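Local coordinates for hypothetical protein BA_2335 (Bacillus anthracis, PDB 4H4N), which is of unknown function but folds as a small, helix-free domain built from two antiparallel beta sheets, at residues A[11-15]-A[41-45]; A[26-32]-A[52-56]. All blocks are in the same frame, centred on the assembly; numbering follows the deposited sequence. Where two conformers were deposited one is given.

In the fold
A small all-beta domain can be held together by quite different chemistry at its two ends, as here. The centres of the interactions lie about 25 Å apart, on opposite sides of the chain's centre, and their segments alternate along the sequence. Interaction 1 is partly buried: it holds one end of the backbone ladder of the two-stranded sheet 9-13/44-48 and the proline-lined loops beyond it, with Phe11 and Val13 turned onto the three-stranded sheet. Interaction 2 is a surface contact without a direct hydrogen bond; apolar side chains and one water link the start of strand 30-38 and its preceding loop to the loop leading into strand 56-63, both outer strands of that second sheet.

Interaction 1 of 2, residues A[11-15]-A[41-45]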
loop_
_atom_site.group_PDB
_atom_site.type_symbol
_atom_site.label_atom_id
_atom_site.label_comp_id
_atom_site.label_asym_id
_atom_site.label_seq_id
_atom_site.Cartn_x
_atom_site.Cartn_y
_atom_site.Cartn_z
ATOM N N PHE A 11 -4.116 4.947 3.714
ATOM C CA PHE A 11 -2.660 4.904 3.691
ATOM C C PHE A 11 -2.075 6.266 3.370
ATOM O O PHE A 11 -2.568 6.974 2.517
ATOM C CB PHE A 11 -2.176 3.914 2.632
ATOM C CG PHE A 11 -2.567 2.523 2.919
ATOM C CD1 PHE A 11 -1.822 1.770 3.801
ATOM C CD2 PHE A 11 -3.685 1.965 2.349
ATOM C CE1 PHE A 11 -2.187 0.486 4.120
ATOM C CE2 PHE A 11 -4.051 0.667 2.641
ATOM C CZ PHE A 11 -3.305 -0.068 3.537
ATOM N N LYS A 12 -1.008 6.620 4.067
ATOM C CA LYS A 12 -0.273 7.842 3.775
ATOM C C LYS A 12 0.907 7.476 2.896
ATOM O O LYS A 12 1.761 6.679 3.280
ATOM C CB LYS A 12 0.216 8.508 5.053
ATOM C CG LYS A 12 0.939 9.814 4.797
ATOM C CD LYS A 12 1.162 10.594 6.075
ATOM C CE LYS A 12 2.078 9.864 7.035
ATOM N NZ LYS A 12 2.240 10.581 8.305
ATOM N N VAL A 13 0.973 8.060 1.721
ATOM C CA VAL A 13 2.043 7.794 0.794
ATOM C C VAL A 13 3.027 8.951 0.890
ATOM O O VAL A 13 2.658 10.098 0.667
ATOM C CB VAL A 13 1.556 7.627 -0.634
ATOM C CG1 VAL A 13 2.695 7.175 -1.529
ATOM C CG2 VAL A 13 0.379 6.647 -0.693
ATOM N N PRO A 14 4.293 8.677 1.221
ATOM C CA PRO A 14 5.240 9.781 1.328
ATOM C C PRO A 14 5.489 10.469 -0.001
ATOM O O PRO A 14 5.160 9.935 -1.064
ATOM C CB PRO A 14 6.521 9.094 1.833
ATOM C CG PRO A 14 6.067 7.850 2.474
ATOM C CD PRO A 14 4.884 7.405 1.663
ATOM N N PRO A 15 6.067 11.668 0.042
ATOM C CA PRO A 15 6.387 12.381 -1.181
ATOM C C PRO A 15 7.222 11.578 -2.156
ATOM O O PRO A 15 8.127 10.846 -1.752
ATOM C CB PRO A 15 7.208 13.587 -0.683
ATOM C CG PRO A 15 6.753 13.793 0.725
ATOM C CD PRO A 15 6.518 12.408 1.233
ATOM N N SER A 41 5.276 16.422 -3.911
ATOM C CA SER A 41 6.335 16.707 -2.957
ATOM C C SER A 41 5.857 16.729 -1.515
ATOM O O SER A 41 6.673 16.963 -0.619
ATOM C CB SER A 41 6.985 18.052 -3.278
ATOM O OG SER A 41 6.118 19.132 -3.000
ATOM N N THR A 42 4.566 16.473 -1.308
ATOM C CA THR A 42 3.931 16.450 -0.010
ATOM C C THR A 42 3.296 15.075 0.190
ATOM O O THR A 42 2.954 14.408 -0.784
ATOM C CB THR A 42 2.834 17.552 0.053
ATOM O OG1 THR A 42 1.978 17.429 -1.088
ATOM C CG2 THR A 42 3.473 18.925 0.052
ATOM N N PRO A 43 3.115 14.644 1.452
ATOM C CA PRO A 43 2.465 13.349 1.682
ATOM C C PRO A 43 1.023 13.405 1.260
ATOM O O PRO A 43 0.388 14.469 1.298
ATOM C CB PRO A 43 2.568 13.146 3.202
ATOM C CG PRO A 43 3.387 14.279 3.735
ATOM C CD PRO A 43 3.485 15.325 2.703
ATOM N N LYS A 44 0.496 12.265 0.844
ATOM C CA LYS A 44 -0.874 12.196 0.392
ATOM C C LYS A 44 -1.552 10.940 0.902
ATOM O O LYS A 44 -0.965 9.871 0.898
ATOM C CB LYS A 44 -0.907 12.261 -1.128
ATOM C CG LYS A 44 -0.508 13.635 -1.660
ATOM C CD LYS A 44 -1.518 14.717 -1.281
ATOM C CE LYS A 44 -0.915 16.113 -1.357
ATOM N NZ LYS A 44 -0.161 16.480 -0.148
ATOM N N CYS A 45 -2.796 11.075 1.345
ATOM C CA CYS A 45 -3.566 9.952 1.837
ATOM C C CYS A 45 -4.426 9.401 0.709
ATOM O O CYS A 45 -5.018 10.152 -0.061
ATOM C CB CYS A 45 -4.441 10.411 3.022
ATOM S SG CYS A 45 -5.387 9.118 3.840
#
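Where two paired strands fray into separate loops leading to the other sheet, paired backbone gives way to side-chain contact, and residues 41-45 run this transition in reverse. Ser41 turns its side chain away from 11-15 and meets it through its backbone: its O lies 3.4 Å from Pro15 CB. The Thr42 side chain also points away, while its carbonyl carbon C packs 3.7 Å from Pro15 CG; its O accepts a hydrogen bond from Asn38, whose ND2 also serves Val13 O. At Pro43 two proline rings meet, Pro43 CD to Pro15 CG at 4.1 Å, and Pro43 CA makes a CA-H...O contact of 3.4 Å to Val13 O. Regular pairing begins with Lys44, an antiparallel hydrogen-bonded partner of Val13: Val13 N to Lys44 O is 2.8 Å and nearly linear, and Lys44 N to Val13 O is 3.1 Å. This two-stranded sheet lies sandwich-like against the three-stranded one, Val13 and Phe11 reaching Leu19 and Ile36 across the interior. The Lys44 side chain folds back, NZ donating to Thr42 OG1 and Pro43 O, both at 2.5 Å. Cys45 continues the ladder as the non-hydrogen-bonded partner of Lys12, CA to CA 4.4 Å, with Cys45 CA 3.2 Å from Phe11 O, before Phe11 pairs by backbone with Gln46. Cys45 SG, on the face shared with Lys12, is covalently linked to beta-mercaptoethanol, probably from the crystallisation liquor.

Interaction 2 of 2, residues A[26-32]-A[52-56]; sequences PYNEVIT and PNYTK
The end of the three-stranded antiparallel sheet where strands 30-38 and 56-63 both begin shows how the loop leading into one outer strand can reach across to the other outer strand and its preceding loop. Residues 26-29 form the loop before strand 30-38: Pro26 (phi/psi -64/-28) and Tyr27 (-100/21) have type I turn angles, Asn28 is left-handed (68/16), and Glu29, with chi1 p, accepts a hydrogen bond at OE1 from Tyr27 N, 2.9 Å away. Ile31 (-86/-56) breaks the extended run, so that it and Thr32 both direct CB toward 52-56. The m,t rotamer of Ile31 sets CG2 3.6 Å from Pro52 CG and CD1 3.4 Å from Asn53 O and 4.2 Å from Tyr54 CB; Thr32 CG2 rests 3.7 Å from Pro52 CD. Opposite Phe24 of the central strand, Thr55 (-96/-47) and Lys56 (-151/167) form a classic beta bulge, while Ile31 and Thr32 bond by backbone to Phe23. Thr55 turns toward Pro26, CA to CA 5.9 Å, with OG1 3.6 Å from Pro26 CD; the proline N has no hydrogen to share. Lys56, with chi1 p and an extended chain beyond it, makes a cation-pi interaction with Phe24 and a salt bridge through NZ to Glu58 OE2. One water spans the gap, donating to Asn28 OD1 and accepting from Lys56 NZ, its oxygen 2.8 Å from each.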
loop_
_atom_site.group_PDB
_atom_site.type_symbol
_atom_site.label_atom_id
_atom_site.label_comp_id
_atom_site.label_asym_id
_atom_site.label_seq_id
_atom_site.Cartn_x
_atom_site.Cartn_y
_atom_site.Cartn_z
ATOM N N PRO A 26 -3.388 -16.548 7.151
ATOM C CA PRO A 26 -3.107 -17.119 8.482
ATOM C C PRO A 26 -1.770 -17.789 8.603
ATOM O O PRO A 26 -1.208 -17.851 9.689
ATOM C CB PRO A 26 -4.214 -18.161 8.683
ATOM C CG PRO A 26 -4.841 -18.358 7.381
ATOM C CD PRO A 26 -4.606 -17.125 6.559
ATOM N N TYR A 27 -1.265 -18.295 7.483
ATOM C CA TYR A 27 -0.010 -19.016 7.427
ATOM C C TYR A 27 1.117 -18.147 6.929
ATOM O O TYR A 27 2.101 -18.662 6.407
ATOM C CB TYR A 27 -0.152 -20.211 6.497
ATOM C CG TYR A 27 -1.371 -21.026 6.803
ATOM C CD1 TYR A 27 -1.420 -21.843 7.921
ATOM C CD2 TYR A 27 -2.479 -20.967 5.983
ATOM C CE1 TYR A 27 -2.551 -22.592 8.209
ATOM C CE2 TYR A 27 -3.605 -21.699 6.262
ATOM C CZ TYR A 27 -3.641 -22.522 7.366
ATOM O OH TYR A 27 -4.778 -23.252 7.617
ATOM N N ASN A 28 0.947 -16.828 7.024
ATOM C CA ASN A 28 1.964 -15.886 6.620
ATOM C C ASN A 28 2.200 -15.870 5.119
ATOM O O ASN A 28 3.207 -15.351 4.658
ATOM C CB ASN A 28 3.275 -16.181 7.387
ATOM C CG ASN A 28 4.171 -15.001 7.507
ATOM O OD1 ASN A 28 3.704 -13.894 7.759
ATOM N ND2 ASN A 28 5.482 -15.227 7.400
ATOM N N GLU A 29 1.275 -16.435 4.356
ATOM C CA GLU A 29 1.371 -16.458 2.918
ATOM C C GLU A 29 0.883 -15.149 2.329
ATOM O O GLU A 29 -0.020 -14.519 2.871
ATOM C CB GLU A 29 0.554 -17.637 2.354
ATOM C CG GLU A 29 -0.984 -17.473 2.272
ATOM C CD GLU A 29 -1.793 -17.671 3.559
ATOM O OE1 GLU A 29 -1.251 -17.657 4.659
ATOM O OE2 GLU A 29 -3.027 -17.833 3.449
ATOM N N VAL A 30 1.484 -14.740 1.217
ATOM C CA VAL A 30 1.050 -13.559 0.507
ATOM C C VAL A 30 -0.215 -13.875 -0.272
ATOM O O VAL A 30 -0.256 -14.830 -1.053
ATOM C CB VAL A 30 2.129 -13.070 -0.458
ATOM C CG1 VAL A 30 1.591 -11.924 -1.306
ATOM C CG2 VAL A 30 3.351 -12.653 0.295
ATOM N N ILE A 31 -1.266 -13.106 -0.022
ATOM C CA ILE A 31 -2.524 -13.229 -0.747
ATOM C C ILE A 31 -2.451 -12.383 -2.020
ATOM O O ILE A 31 -2.685 -12.882 -3.113
ATOM C CB ILE A 31 -3.717 -12.803 0.106
ATOM C CG1 ILE A 31 -3.790 -13.628 1.394
ATOM C CG2 ILE A 31 -5.015 -12.929 -0.670
ATOM C CD1 ILE A 31 -4.723 -13.037 2.417
ATOM N N THR A 32 -2.155 -11.094 -1.870
ATOM C CA THR A 32 -2.012 -10.199 -3.005
ATOM C C THR A 32 -1.298 -8.951 -2.550
ATOM O O THR A 32 -0.997 -8.772 -1.373
ATOM C CB THR A 32 -3.359 -9.838 -3.656
ATOM O OG1 THR A 32 -3.145 -9.336 -4.975
ATOM C CG2 THR A 32 -4.147 -8.839 -2.852
ATOM N N PRO A 52 -8.885 -8.510 -0.807
ATOM C CA PRO A 52 -9.388 -9.805 -0.400
ATOM C C PRO A 52 -9.490 -9.903 1.108
ATOM O O PRO A 52 -8.915 -9.094 1.834
ATOM C CB PRO A 52 -8.290 -10.759 -0.883
ATOM C CG PRO A 52 -7.062 -9.955 -0.850
ATOM C CD PRO A 52 -7.478 -8.586 -1.252
ATOM N N ASN A 53 -10.225 -10.898 1.574
ATOM C CA ASN A 53 -10.208 -11.208 2.989
ATOM C C ASN A 53 -8.748 -11.444 3.359
ATOM O O ASN A 53 -8.003 -12.047 2.595
ATOM C CB ASN A 53 -11.063 -12.430 3.301
ATOM C CG ASN A 53 -12.546 -12.167 3.119
ATOM O OD1 ASN A 53 -12.995 -11.021 3.134
ATOM N ND2 ASN A 53 -13.315 -13.233 2.969
ATOM N N TYR A 54 -8.330 -10.923 4.503
ATOM C CA TYR A 54 -6.923 -10.962 4.903
ATOM C C TYR A 54 -6.791 -11.078 6.406
ATOM O O TYR A 54 -7.709 -10.775 7.152
ATOM C CB TYR A 54 -6.180 -9.690 4.409
ATOM C CG TYR A 54 -6.552 -8.428 5.152
ATOM C CD1 TYR A 54 -7.664 -7.690 4.796
ATOM C CD2 TYR A 54 -5.804 -7.998 6.234
ATOM C CE1 TYR A 54 -8.009 -6.551 5.492
ATOM C CE2 TYR A 54 -6.140 -6.853 6.936
ATOM C CZ TYR A 54 -7.240 -6.138 6.571
ATOM O OH TYR A 54 -7.576 -5.010 7.287
ATOM N N THR A 55 -5.615 -11.509 6.837
ATOM C CA THR A 55 -5.280 -11.597 8.239
ATOM C C THR A 55 -4.507 -10.362 8.719
ATOM O O THR A 55 -4.822 -9.811 9.780
ATOM C CB THR A 55 -4.519 -12.897 8.506
ATOM O OG1 THR A 55 -5.348 -14.012 8.117
ATOM C CG2 THR A 55 -4.136 -13.015 9.939
ATOM N N LYS A 56 -3.499 -9.955 7.960
ATOM C CA LYS A 56 -2.807 -8.700 8.257
ATOM C C LYS A 56 -2.269 -8.146 6.950
ATOM O O LYS A 56 -2.275 -8.827 5.927
ATOM C CB LYS A 56 -1.648 -8.861 9.241
ATOM C CG LYS A 56 -0.474 -9.602 8.676
ATOM C CD LYS A 56 0.792 -9.337 9.479
ATOM C CE LYS A 56 1.988 -10.028 8.855
ATOM N NZ LYS A 56 3.237 -9.686 9.612
HETATM O O HOH W 1 5.053 -11.576 8.710
#